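Local coordinates for hypothetical protein (PDB 4H3W), which is of unknown function but is a putative secreted protein built from two beta-barrel domains, at residues Gly80-Asp83 / Asp89-Leu92; Ser129-Ser134 / Pro138-Gly143; Pro205-Val210 / Met243-Ser248; Met251-Met254 / Pro260-Ile263. All coordinates share one frame; numbering follows the deposited sequence.

Contact 1: residues Gly80-Asp83 / Asp89-Leu92; sequences GDID and DFVL
The edge of the Phe90 ring, not a face, is what meets residues 80-83. The carbonyl oxygen of Ile82 lies in the plane of the ring, 3.5 Å from Phe90 CZ, and the carbonyl oxygen of Asp83 sits near the same plane, 3.8 Å from Phe90 CE1. Because the rim of a phenyl ring carries its slightly positive hydrogens, this orientation probably suits two carbonyl oxygens, although no hydrogen bond joins the two segments. Beyond them the ring packs on Val167 and pairs edge-to-face with Phe86. Phe90 reaches the carbonyls from the crowded position, its CG between the backbone N and the carbonyl carbon (chi1 59°).

Both segments belong to the long connection between strand 71-76 of one sheet and strand 98-100 of another, and just five residues separate them. This is loop packing on loop, against the sheet that holds strand 47-55: Ile82 and Asp83 belong to a 3-10 segment that continues later in the chain, and residues 89-92 form no regular strand and lie alongside it.

The aliphatic part of the contact is made by branch ends. Ile82 holds CG2 anti to its amide nitrogen, and that methyl touches Leu92 CD2 at 3.8 Å, the two side chains meeting at about a right angle. The same CG2 is 4.4 Å from Phe90 CZ, so one methyl serves both partners. Ile82 and Leu92 also share Met50 of strand 47-55, which packs against both. Asp83 points its CB away from residues 89-92, and its OD2 is hydrogen-bonded to Gln169 NE2.

Contact 2: residues Ser129-Ser134 / Pro138-Gly143; sequences SDFTLS and PNIWIG
This is a buried apolar contact between strand 126-134 and the residues leading into strand 141-142, outermost in their respective sheets within the chain, held by side chains without a hydrogen bond. The segments run almost antiparallel, 166° apart, yet the CA atoms of Phe131 and Ile140 are 7.8 Å from each other, too far for backbone pairing.

Ile140 is central. Its CG1 lies over one face of the Phe131 ring, displaced toward the rim, 4.0 Å from the centroid and 26° off the normal: a CH-pi contact. The same carbon reaches Leu133 CD2 at 3.6 Å, while Leu133 CG borders the Phe131 ring in its plane. Phe131 places its ring there by setting CG between the backbone N and C (chi1 48°).

Farther along, Ile142 CD1 approaches Phe131 CE2 at 4.0 Å, and Ile142 CG2 packs 3.5 Å from Ser129 OG, a hydroxyl hydrogen-bonded to Asn157. Pro138 CB rests 3.4 Å from Ser134 O.

Consecutive segments that face each other through side chains and pair their backbones elsewhere (Ser129, Phe131 and Leu133 with strand 109-117; Ile140, just before strand 141-142, with Leu101) form a beta-arch, here consistent with the closing of a barrel wall.

Contact 3: residues Pro205-Val210 / Met243-Ser248; sequences PEFSAV and MPFDMS
Phe207 and Phe245 make this contact by themselves, one ring against another. Aromatic interaction comes first. The two planes are inclined by 28°, close to parallel, but the rings are slid so far apart that they barely overlap, with centroids 5.4 Å from each other. The touching atoms are therefore corners: Phe207 CE1 is 3.5 Å from Phe245 CE1, and its neighbour CZ stands 3.8 Å from the same Phe245 CE1. The side chains approach at a slant. Each is put there by its first torsion, Phe207 with CG anti to the amide nitrogen (chi1 176°) and Phe245 with CG anti to the carbonyl carbon (chi1 -45°).

Backbone bonding comes second, and it acts within one segment and through a third strand. Pro244 centres an inverse gamma turn, closed by a weak bond from Phe245 N to Met243 O. In the sheet, strand 294-302 runs between strands 208-215 and 246-254. Ala209 pairs with Leu301 and Asp246 with Thr302, and Phe245 packs on Leu301; the phenylalanines thus meet across an intervening strand.

Polar side chains form the third group and find their partners elsewhere: Asp246 OD1 makes a salt bridge to Arg304 NE, and Ser248 OG is hydrogen-bonded to Glu269 OE2.

Neither a hydrogen bond nor a salt bridge joins the two segments. The chemistry is that of two buried hydrocarbon rings, so attraction across the contact rests on dispersion and apolar burial, while the relative position of the rings is probably set in part by the backbone bonds that tie Phe207, Ala209 and Asp246 to residues 301-303.

Contact 4: residues Met251-Met254 / Pro260-Ile263; sequences MVIM and PVDI
A single beta bridge couples Met254 to Pro260, and one backbone bond, Val261 N to Ile253 O at 2.7 Å, carries it, nearly straight at 164° with the donor tilted 21° from the carbonyl plane; this pattern fits a non-hydrogen-bonded antiparallel pair. The same oxygen also receives a CA-H...O contact from Pro260. Beyond the bridge the segments diverge and water fills in: water 2 accepts from Ile253 N at 2.8 Å, with Val261 O and Ile263 O as possible acceptors, while water 1 lies within hydrogen-bonding distance of Met251 O and Ile263 O.

Side chains pack around this bridge and its waters. Ile253 meets two partners with different branches, CG2 touching Val261 CG2 at 4.0 Å and CG1 touching Ile263 CG2 at 4.0 Å. Val252 and Pro260 lie side by side, pointing the same way. The selenomethionine Met254 bends at chi2 and chi3, which brings SE 3.9 Å from Pro260 CG.

An inverse gamma turn centred on Asp262 bends the second segment. Residues 251-254 end strand 246-254, which pairs with strand 294-302, and the loop carrying 260-263 runs on to strand 268-269, with Ile263 reaching Ile281 of strand 274-281 in another sheet.

The four contacts are spread along an elongated chain. Contacts 1 and 3 touch: Val91 N lies 2.8 Å from Ser208 O, a probable hydrogen bond, and Val91 O packs 3.4 Å from Phe207 CD2. Their centres, 14 Å apart, lie near the middle of the chain, consistent with a junction between the two barrel domains. Contact 3 leads directly to contact 4, since both use strand 246-254, with centres 23 Å apart. Contact 2 touches none of the others and lies 54 Å from contact 4 between centres, on the opposite side of the chain's centre. No active site or ligand is known to relate them.

Contact 1: residues Gly80-Asp83 / Asp89-Leu92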
loop_
_atom_site.group_PDB
_atom_site.type_symbol
_atom_site.label_atom_id
_atom_site.label_comp_id
_atom_site.label_asym_id
_atom_site.label_seq_id
_atom_site.Cartn_x
_atom_site.Cartn_y
_atom_site.Cartn_z
ATOM N N GLY A 80 5.729 5.440 -11.443
ATOM C CA GLY A 80 6.874 5.604 -10.545
ATOM C C GLY A 80 6.566 6.295 -9.236
ATOM O O GLY A 80 7.355 6.204 -8.287
ATOM N N ASP A 81 5.403 6.935 -9.150
ATOM C CA ASP A 81 4.976 7.570 -7.896
ATOM C C ASP A 81 4.530 6.586 -6.804
ATOM O O ASP A 81 4.524 6.959 -5.633
ATOM C CB ASP A 81 3.868 8.625 -8.161
ATOM C CG ASP A 81 2.626 8.076 -8.926
ATOM O OD1 ASP A 81 2.683 7.033 -9.631
ATOM O OD2 ASP A 81 1.580 8.766 -8.851
ATOM N N ILE A 82 4.176 5.351 -7.177
ATOM C CA ILE A 82 3.679 4.365 -6.210
ATOM C C ILE A 82 4.710 4.074 -5.137
ATOM O O ILE A 82 4.344 3.874 -3.965
ATOM C CB ILE A 82 3.241 3.017 -6.869
ATOM C CG1 ILE A 82 2.146 3.263 -7.900
ATOM C CG2 ILE A 82 2.762 2.020 -5.804
ATOM C CD1 ILE A 82 1.757 2.037 -8.685
ATOM N N ASP A 83 5.995 4.083 -5.509
ATOM C CA ASP A 83 7.079 3.912 -4.534
ATOM C C ASP A 83 7.000 4.879 -3.349
ATOM O O ASP A 83 7.505 4.562 -2.282
ATOM C CB ASP A 83 8.434 4.118 -5.204
ATOM C CG ASP A 83 8.923 2.891 -5.964
ATOM O OD1 ASP A 83 8.404 1.769 -5.773
ATOM O OD2 ASP A 83 9.880 3.067 -6.731
ATOM N N ASP A 89 11.210 -0.919 0.966
ATOM C CA ASP A 89 10.483 -1.945 0.266
ATOM C C ASP A 89 9.158 -2.198 0.961
ATOM O O ASP A 89 9.070 -2.175 2.195
ATOM C CB ASP A 89 11.275 -3.241 0.249
ATOM C CG ASP A 89 12.537 -3.152 -0.579
ATOM O OD1 ASP A 89 12.631 -2.336 -1.533
ATOM O OD2 ASP A 89 13.444 -3.949 -0.266
ATOM N N PHE A 90 8.130 -2.426 0.161
ATOM C CA PHE A 90 6.861 -2.898 0.676
ATOM C C PHE A 90 6.246 -3.862 -0.346
ATOM O O PHE A 90 6.660 -3.896 -1.485
ATOM C CB PHE A 90 5.934 -1.734 1.050
ATOM C CG PHE A 90 5.587 -0.795 -0.069
ATOM C CD1 PHE A 90 6.459 0.223 -0.432
ATOM C CD2 PHE A 90 4.364 -0.876 -0.718
ATOM C CE1 PHE A 90 6.123 1.137 -1.433
ATOM C CE2 PHE A 90 4.023 0.035 -1.712
ATOM C CZ PHE A 90 4.901 1.034 -2.067
ATOM N N VAL A 91 5.287 -4.648 0.123
ATOM C CA VAL A 91 4.556 -5.586 -0.671
ATOM C C VAL A 91 3.131 -5.056 -0.772
ATOM O O VAL A 91 2.361 -5.125 0.193
ATOM C CB VAL A 91 4.551 -6.980 -0.045
ATOM C CG1 VAL A 91 3.736 -7.945 -0.910
ATOM C CG2 VAL A 91 5.981 -7.513 0.109
ATOM N N LEU A 92 2.792 -4.590 -1.959
ATOM C CA LEU A 92 1.520 -3.918 -2.218
ATOM C C LEU A 92 0.433 -4.905 -2.651
ATOM O O LEU A 92 0.003 -4.889 -3.781
ATOM C CB LEU A 92 1.742 -2.832 -3.259
ATOM C CG LEU A 92 0.521 -1.959 -3.573
ATOM C CD1 LEU A 92 0.111 -1.236 -2.320
ATOM C CD2 LEU A 92 0.804 -0.989 -4.718
#

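Contact 2: residues Ser129-Ser134 / Pro138-Gly143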
loop_
_atom_site.group_PDB
_atom_site.type_symbol
_atom_site.label_atom_id
_atom_site.label_comp_id
_atom_site.label_asym_id
_atom_site.label_seq_id
_atom_site.Cartn_x
_atom_site.Cartn_y
_atom_site.Cartn_z
ATOM N N SER A 129 -5.414 -11.876 -19.954
ATOM C CA SER A 129 -6.828 -12.300 -19.943
ATOM C C SER A 129 -7.415 -12.278 -21.360
ATOM O O SER A 129 -7.079 -11.406 -22.149
ATOM C CB SER A 129 -7.662 -11.400 -19.023
ATOM O OG SER A 129 -7.281 -11.524 -17.661
ATOM N N ASP A 130 -8.320 -13.219 -21.649
ATOM C CA ASP A 130 -8.994 -13.330 -22.951
ATOM C C ASP A 130 -10.446 -12.874 -22.878
ATOM O O ASP A 130 -11.115 -13.059 -21.854
ATOM C CB ASP A 130 -9.015 -14.771 -23.457
ATOM C CG ASP A 130 -7.621 -15.340 -23.766
ATOM O OD1 ASP A 130 -6.660 -14.556 -23.923
ATOM O OD2 ASP A 130 -7.513 -16.588 -23.887
ATOM N N PHE A 131 -10.930 -12.292 -23.966
ATOM C CA PHE A 131 -12.301 -11.796 -24.028
ATOM C C PHE A 131 -12.629 -11.462 -25.456
ATOM O O PHE A 131 -11.742 -11.362 -26.293
ATOM C CB PHE A 131 -12.496 -10.550 -23.150
ATOM C CG PHE A 131 -11.442 -9.509 -23.361
ATOM C CD1 PHE A 131 -11.553 -8.577 -24.380
ATOM C CD2 PHE A 131 -10.313 -9.491 -22.549
ATOM C CE1 PHE A 131 -10.560 -7.633 -24.587
ATOM C CE2 PHE A 131 -9.320 -8.549 -22.742
ATOM C CZ PHE A 131 -9.451 -7.614 -23.765
ATOM N N THR A 132 -13.911 -11.244 -25.725
ATOM C CA THR A 132 -14.364 -10.807 -27.031
ATOM C C THR A 132 -14.890 -9.382 -26.938
ATOM O O THR A 132 -15.648 -9.048 -26.033
ATOM C CB THR A 132 -15.445 -11.752 -27.568
ATOM O OG1 THR A 132 -14.858 -13.047 -27.742
ATOM C CG2 THR A 132 -15.996 -11.270 -28.894
ATOM N N LEU A 133 -14.408 -8.531 -27.833
ATOM C CA LEU A 133 -14.905 -7.184 -27.950
ATOM C C LEU A 133 -15.934 -7.185 -29.054
ATOM O O LEU A 133 -15.593 -7.498 -30.196
ATOM C CB LEU A 133 -13.798 -6.202 -28.303
ATOM C CG LEU A 133 -12.780 -5.861 -27.211
ATOM C CD1 LEU A 133 -11.797 -4.813 -27.724
ATOM C CD2 LEU A 133 -13.498 -5.387 -25.965
ATOM N N SER A 134 -17.185 -6.872 -28.715
ATOM C CA SER A 134 -18.225 -6.744 -29.727
ATOM C C SER A 134 -19.061 -5.491 -29.521
ATOM O O SER A 134 -18.972 -4.818 -28.492
ATOM C CB SER A 134 -19.144 -7.973 -29.725
ATOM O OG SER A 134 -19.871 -8.062 -28.511
ATOM N N PRO A 138 -18.763 -4.201 -25.478
ATOM C CA PRO A 138 -17.550 -3.458 -25.838
ATOM C C PRO A 138 -16.679 -3.049 -24.676
ATOM O O PRO A 138 -15.638 -2.417 -24.892
ATOM C CB PRO A 138 -18.127 -2.189 -26.491
ATOM C CG PRO A 138 -19.367 -1.927 -25.696
ATOM C CD PRO A 138 -19.916 -3.296 -25.319
ATOM N N ASN A 139 -17.088 -3.416 -23.458
ATOM C CA ASN A 139 -16.400 -3.008 -22.252
ATOM C C ASN A 139 -16.026 -4.199 -21.404
ATOM O O ASN A 139 -16.853 -5.069 -21.166
ATOM C CB ASN A 139 -17.291 -2.112 -21.408
ATOM C CG ASN A 139 -17.869 -0.969 -22.195
ATOM O OD1 ASN A 139 -17.181 -0.354 -23.007
ATOM N ND2 ASN A 139 -19.140 -0.667 -21.948
ATOM N N ILE A 140 -14.788 -4.201 -20.924
ATOM C CA ILE A 140 -14.253 -5.315 -20.194
ATOM C C ILE A 140 -13.796 -4.877 -18.820
ATOM O O ILE A 140 -13.250 -3.783 -18.677
ATOM C CB ILE A 140 -13.067 -5.927 -20.985
ATOM C CG1 ILE A 140 -13.491 -6.231 -22.421
ATOM C CG2 ILE A 140 -12.560 -7.178 -20.322
ATOM C CD1 ILE A 140 -14.607 -7.249 -22.580
ATOM N N TRP A 141 -14.000 -5.740 -17.814
ATOM C CA TRP A 141 -13.479 -5.516 -16.459
ATOM C C TRP A 141 -12.621 -6.730 -16.070
ATOM O O TRP A 141 -13.132 -7.842 -16.009
ATOM C CB TRP A 141 -14.617 -5.287 -15.455
ATOM C CG TRP A 141 -14.239 -5.069 -14.005
ATOM C CD1 TRP A 141 -13.469 -5.892 -13.193
ATOM C CD2 TRP A 141 -14.656 -3.985 -13.176
ATOM N NE1 TRP A 141 -13.386 -5.366 -11.928
ATOM C CE2 TRP A 141 -14.112 -4.206 -11.881
ATOM C CE3 TRP A 141 -15.428 -2.835 -13.401
ATOM C CZ2 TRP A 141 -14.327 -3.317 -10.811
ATOM C CZ3 TRP A 141 -15.644 -1.949 -12.332
ATOM C CH2 TRP A 141 -15.088 -2.199 -11.054
ATOM N N ILE A 142 -11.325 -6.517 -15.875
ATOM C CA ILE A 142 -10.398 -7.592 -15.508
ATOM C C ILE A 142 -9.913 -7.423 -14.062
ATOM O O ILE A 142 -9.293 -6.419 -13.711
ATOM C CB ILE A 142 -9.186 -7.608 -16.439
ATOM C CG1 ILE A 142 -9.616 -7.922 -17.860
ATOM C CG2 ILE A 142 -8.140 -8.626 -15.956
ATOM C CD1 ILE A 142 -8.669 -7.422 -18.944
ATOM N N GLY A 143 -10.191 -8.407 -13.231
ATOM C CA GLY A 143 -9.740 -8.392 -11.846
ATOM C C GLY A 143 -10.176 -9.640 -11.115
ATOM O O GLY A 143 -10.824 -10.506 -11.683
#

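Contact 3: residues Pro205-Val210 / Met243-Ser248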
loop_
_atom_site.group_PDB
_atom_site.type_symbol
_atom_site.label_atom_id
_atom_site.label_comp_id
_atom_site.label_asym_id
_atom_site.label_seq_id
_atom_site.Cartn_x
_atom_site.Cartn_y
_atom_site.Cartn_z
ATOM N N PRO A 205 -4.069 -10.113 2.747
ATOM C CA PRO A 205 -3.205 -10.743 3.787
ATOM C C PRO A 205 -1.702 -10.604 3.563
ATOM O O PRO A 205 -0.965 -10.455 4.535
ATOM C CB PRO A 205 -3.648 -12.229 3.749
ATOM C CG PRO A 205 -5.066 -12.173 3.260
ATOM C CD PRO A 205 -5.151 -11.015 2.309
ATOM N N GLU A 206 -1.224 -10.633 2.322
ATOM C CA GLU A 206 0.215 -10.544 2.068
ATOM C C GLU A 206 0.783 -9.113 2.105
ATOM O O GLU A 206 1.992 -8.890 1.916
ATOM C CB GLU A 206 0.571 -11.150 0.719
ATOM C CG GLU A 206 0.497 -12.672 0.678
ATOM C CD GLU A 206 0.972 -13.217 -0.672
ATOM O OE1 GLU A 206 2.165 -13.039 -1.039
ATOM O OE2 GLU A 206 0.148 -13.813 -1.379
ATOM N N PHE A 207 -0.058 -8.134 2.360
ATOM C CA PHE A 207 0.409 -6.754 2.403
ATOM C C PHE A 207 1.472 -6.620 3.495
ATOM O O PHE A 207 1.324 -7.166 4.557
ATOM C CB PHE A 207 -0.750 -5.773 2.642
ATOM C CG PHE A 207 -0.300 -4.363 2.786
ATOM C CD1 PHE A 207 0.115 -3.868 4.007
ATOM C CD2 PHE A 207 -0.252 -3.520 1.696
ATOM C CE1 PHE A 207 0.532 -2.556 4.144
ATOM C CE2 PHE A 207 0.172 -2.204 1.824
ATOM C CZ PHE A 207 0.596 -1.727 3.042
ATOM N N SER A 208 2.531 -5.877 3.211
ATOM C CA SER A 208 3.573 -5.621 4.207
ATOM C C SER A 208 4.250 -4.292 3.917
ATOM O O SER A 208 4.563 -3.999 2.779
ATOM C CB SER A 208 4.573 -6.788 4.188
ATOM O OG SER A 208 5.736 -6.483 4.879
ATOM N N ALA A 209 4.460 -3.482 4.950
ATOM C CA ALA A 209 5.159 -2.213 4.845
ATOM C C ALA A 209 5.630 -1.760 6.216
ATOM O O ALA A 209 5.195 -2.289 7.236
ATOM C CB ALA A 209 4.254 -1.151 4.196
ATOM N N VAL A 210 6.552 -0.822 6.239
ATOM C CA VAL A 210 6.988 -0.222 7.475
ATOM C C VAL A 210 6.783 1.291 7.416
ATOM O O VAL A 210 7.172 1.961 6.445
ATOM C CB VAL A 210 8.468 -0.501 7.777
ATOM C CG1 VAL A 210 8.856 0.133 9.116
ATOM C CG2 VAL A 210 8.764 -1.993 7.792
HETATM N N MSE A 243 -7.061 1.884 11.365
HETATM C CA MSE A 243 -6.575 1.593 10.033
HETATM C C MSE A 243 -6.622 0.097 9.779
HETATM O O MSE A 243 -6.546 -0.698 10.709
HETATM C CB MSE A 243 -5.132 2.079 9.890
HETATM C CG MSE A 243 -5.083 3.603 9.814
HETATM SE SE MSE A 243 -3.207 4.203 9.590
HETATM C CE MSE A 243 -3.471 5.770 10.751
ATOM N N PRO A 244 -6.689 -0.305 8.506
ATOM C CA PRO A 244 -6.832 -1.725 8.132
ATOM C C PRO A 244 -5.497 -2.473 8.022
ATOM O O PRO A 244 -5.233 -3.104 6.998
ATOM C CB PRO A 244 -7.500 -1.609 6.761
ATOM C CG PRO A 244 -6.838 -0.390 6.165
ATOM C CD PRO A 244 -6.714 0.568 7.317
ATOM N N PHE A 245 -4.634 -2.332 9.035
ATOM C CA PHE A 245 -3.390 -3.022 9.144
ATOM C C PHE A 245 -3.271 -3.552 10.541
ATOM O O PHE A 245 -3.646 -2.870 11.486
ATOM C CB PHE A 245 -2.158 -2.098 8.984
ATOM C CG PHE A 245 -2.223 -1.138 7.857
ATOM C CD1 PHE A 245 -2.065 -1.567 6.562
ATOM C CD2 PHE A 245 -2.370 0.220 8.110
ATOM C CE1 PHE A 245 -2.080 -0.635 5.495
ATOM C CE2 PHE A 245 -2.407 1.139 7.075
ATOM C CZ PHE A 245 -2.266 0.718 5.770
ATOM N N ASP A 246 -2.705 -4.740 10.694
ATOM C CA ASP A 246 -2.164 -5.158 11.978
ATOM C C ASP A 246 -0.771 -4.525 12.146
ATOM O O ASP A 246 -0.132 -4.188 11.163
ATOM C CB ASP A 246 -2.058 -6.667 12.064
ATOM C CG ASP A 246 -3.398 -7.347 12.180
ATOM O OD1 ASP A 246 -4.384 -6.767 12.708
ATOM O OD2 ASP A 246 -3.457 -8.488 11.712
HETATM N N MSE A 247 -0.316 -4.308 13.374
HETATM C CA MSE A 247 0.975 -3.644 13.592
HETATM C C MSE A 247 1.800 -4.454 14.550
HETATM O O MSE A 247 1.292 -4.985 15.542
HETATM C CB MSE A 247 0.782 -2.245 14.167
HETATM C CG MSE A 247 -0.166 -1.433 13.292
HETATM SE SE MSE A 247 -0.354 0.361 14.094
HETATM C CE MSE A 247 -1.192 1.285 12.536
ATOM N N SER A 248 3.078 -4.587 14.232
ATOM C CA SER A 248 4.087 -5.047 15.152
ATOM C C SER A 248 4.952 -3.825 15.417
ATOM O O SER A 248 5.618 -3.296 14.493
ATOM C CB SER A 248 4.904 -6.196 14.566
ATOM O OG SER A 248 5.886 -6.596 15.493
#

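Contact 4: residues Met251-Met254 / Pro260-Ile263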
loop_
_atom_site.group_PDB
_atom_site.type_symbol
_atom_site.label_atom_id
_atom_site.label_comp_id
_atom_site.label_asym_id
_atom_site.label_seq_id
_atom_site.Cartn_x
_atom_site.Cartn_y
_atom_site.Cartn_z
HETATM N N MSE A 251 10.104 -0.235 19.086
HETATM C CA MSE A 251 10.409 1.072 19.651
HETATM C C MSE A 251 11.887 1.372 19.584
HETATM O O MSE A 251 12.729 0.560 20.013
HETATM C CB MSE A 251 9.930 1.089 21.113
HETATM C CG MSE A 251 10.378 2.379 21.787
HETATM SE SE MSE A 251 9.481 2.638 23.521
HETATM C CE MSE A 251 7.686 3.042 22.879
ATOM N N VAL A 252 12.226 2.553 19.068
ATOM C CA VAL A 252 13.590 3.030 19.096
ATOM C C VAL A 252 13.655 4.328 19.862
ATOM O O VAL A 252 12.891 5.257 19.633
ATOM C CB VAL A 252 14.185 3.231 17.685
ATOM C CG1 VAL A 252 15.681 3.568 17.773
ATOM C CG2 VAL A 252 13.951 1.990 16.822
ATOM N N ILE A 253 14.601 4.379 20.792
ATOM C CA ILE A 253 14.824 5.555 21.582
ATOM C C ILE A 253 15.950 6.316 20.913
ATOM O O ILE A 253 16.994 5.743 20.696
ATOM C CB ILE A 253 15.225 5.195 23.030
ATOM C CG1 ILE A 253 14.203 4.246 23.682
ATOM C CG2 ILE A 253 15.407 6.462 23.857
ATOM C CD1 ILE A 253 12.838 4.838 23.832
HETATM N N MSE A 254 15.723 7.609 20.652
HETATM C CA MSE A 254 16.661 8.471 19.943
HETATM C C MSE A 254 17.178 9.588 20.828
HETATM O O MSE A 254 16.443 10.174 21.632
HETATM C CB MSE A 254 15.954 9.151 18.775
HETATM C CG MSE A 254 15.263 8.223 17.776
HETATM SE SE MSE A 254 16.659 7.380 16.702
HETATM C CE MSE A 254 16.594 8.508 15.060
ATOM N N PRO A 260 20.304 6.571 17.532
ATOM C CA PRO A 260 19.626 5.663 18.454
ATOM C C PRO A 260 20.402 5.459 19.734
ATOM O O PRO A 260 21.593 5.393 19.707
ATOM C CB PRO A 260 19.564 4.346 17.662
ATOM C CG PRO A 260 19.482 4.800 16.237
ATOM C CD PRO A 260 20.446 5.966 16.191
ATOM N N VAL A 261 19.696 5.414 20.856
ATOM C CA VAL A 261 20.256 4.958 22.100
ATOM C C VAL A 261 20.374 3.437 21.941
ATOM O O VAL A 261 19.518 2.828 21.279
ATOM C CB VAL A 261 19.359 5.387 23.291
ATOM C CG1 VAL A 261 19.831 4.747 24.581
ATOM C CG2 VAL A 261 19.320 6.917 23.425
ATOM N N ASP A 262 21.387 2.824 22.554
ATOM C CA ASP A 262 21.644 1.374 22.424
ATOM C C ASP A 262 20.797 0.534 23.415
ATOM O O ASP A 262 21.287 -0.068 24.361
ATOM C CB ASP A 262 23.135 1.065 22.602
ATOM C CG ASP A 262 23.491 -0.396 22.251
ATOM O OD1 ASP A 262 22.691 -1.099 21.610
ATOM O OD2 ASP A 262 24.574 -0.859 22.629
ATOM N N ILE A 263 19.504 0.506 23.150
ATOM C CA ILE A 263 18.565 -0.277 23.935
ATOM C C ILE A 263 17.545 -0.888 22.979
ATOM O O ILE A 263 16.983 -0.184 22.093
ATOM C CB ILE A 263 17.921 0.594 25.037
ATOM C CG1 ILE A 263 16.806 -0.171 25.740
ATOM C CG2 ILE A 263 17.380 1.884 24.447
ATOM C CD1 ILE A 263 16.329 0.526 26.989
HETATM O O HOH W 1 15.365 -0.232 19.949
HETATM O O HOH W 2 16.624 2.504 21.200
#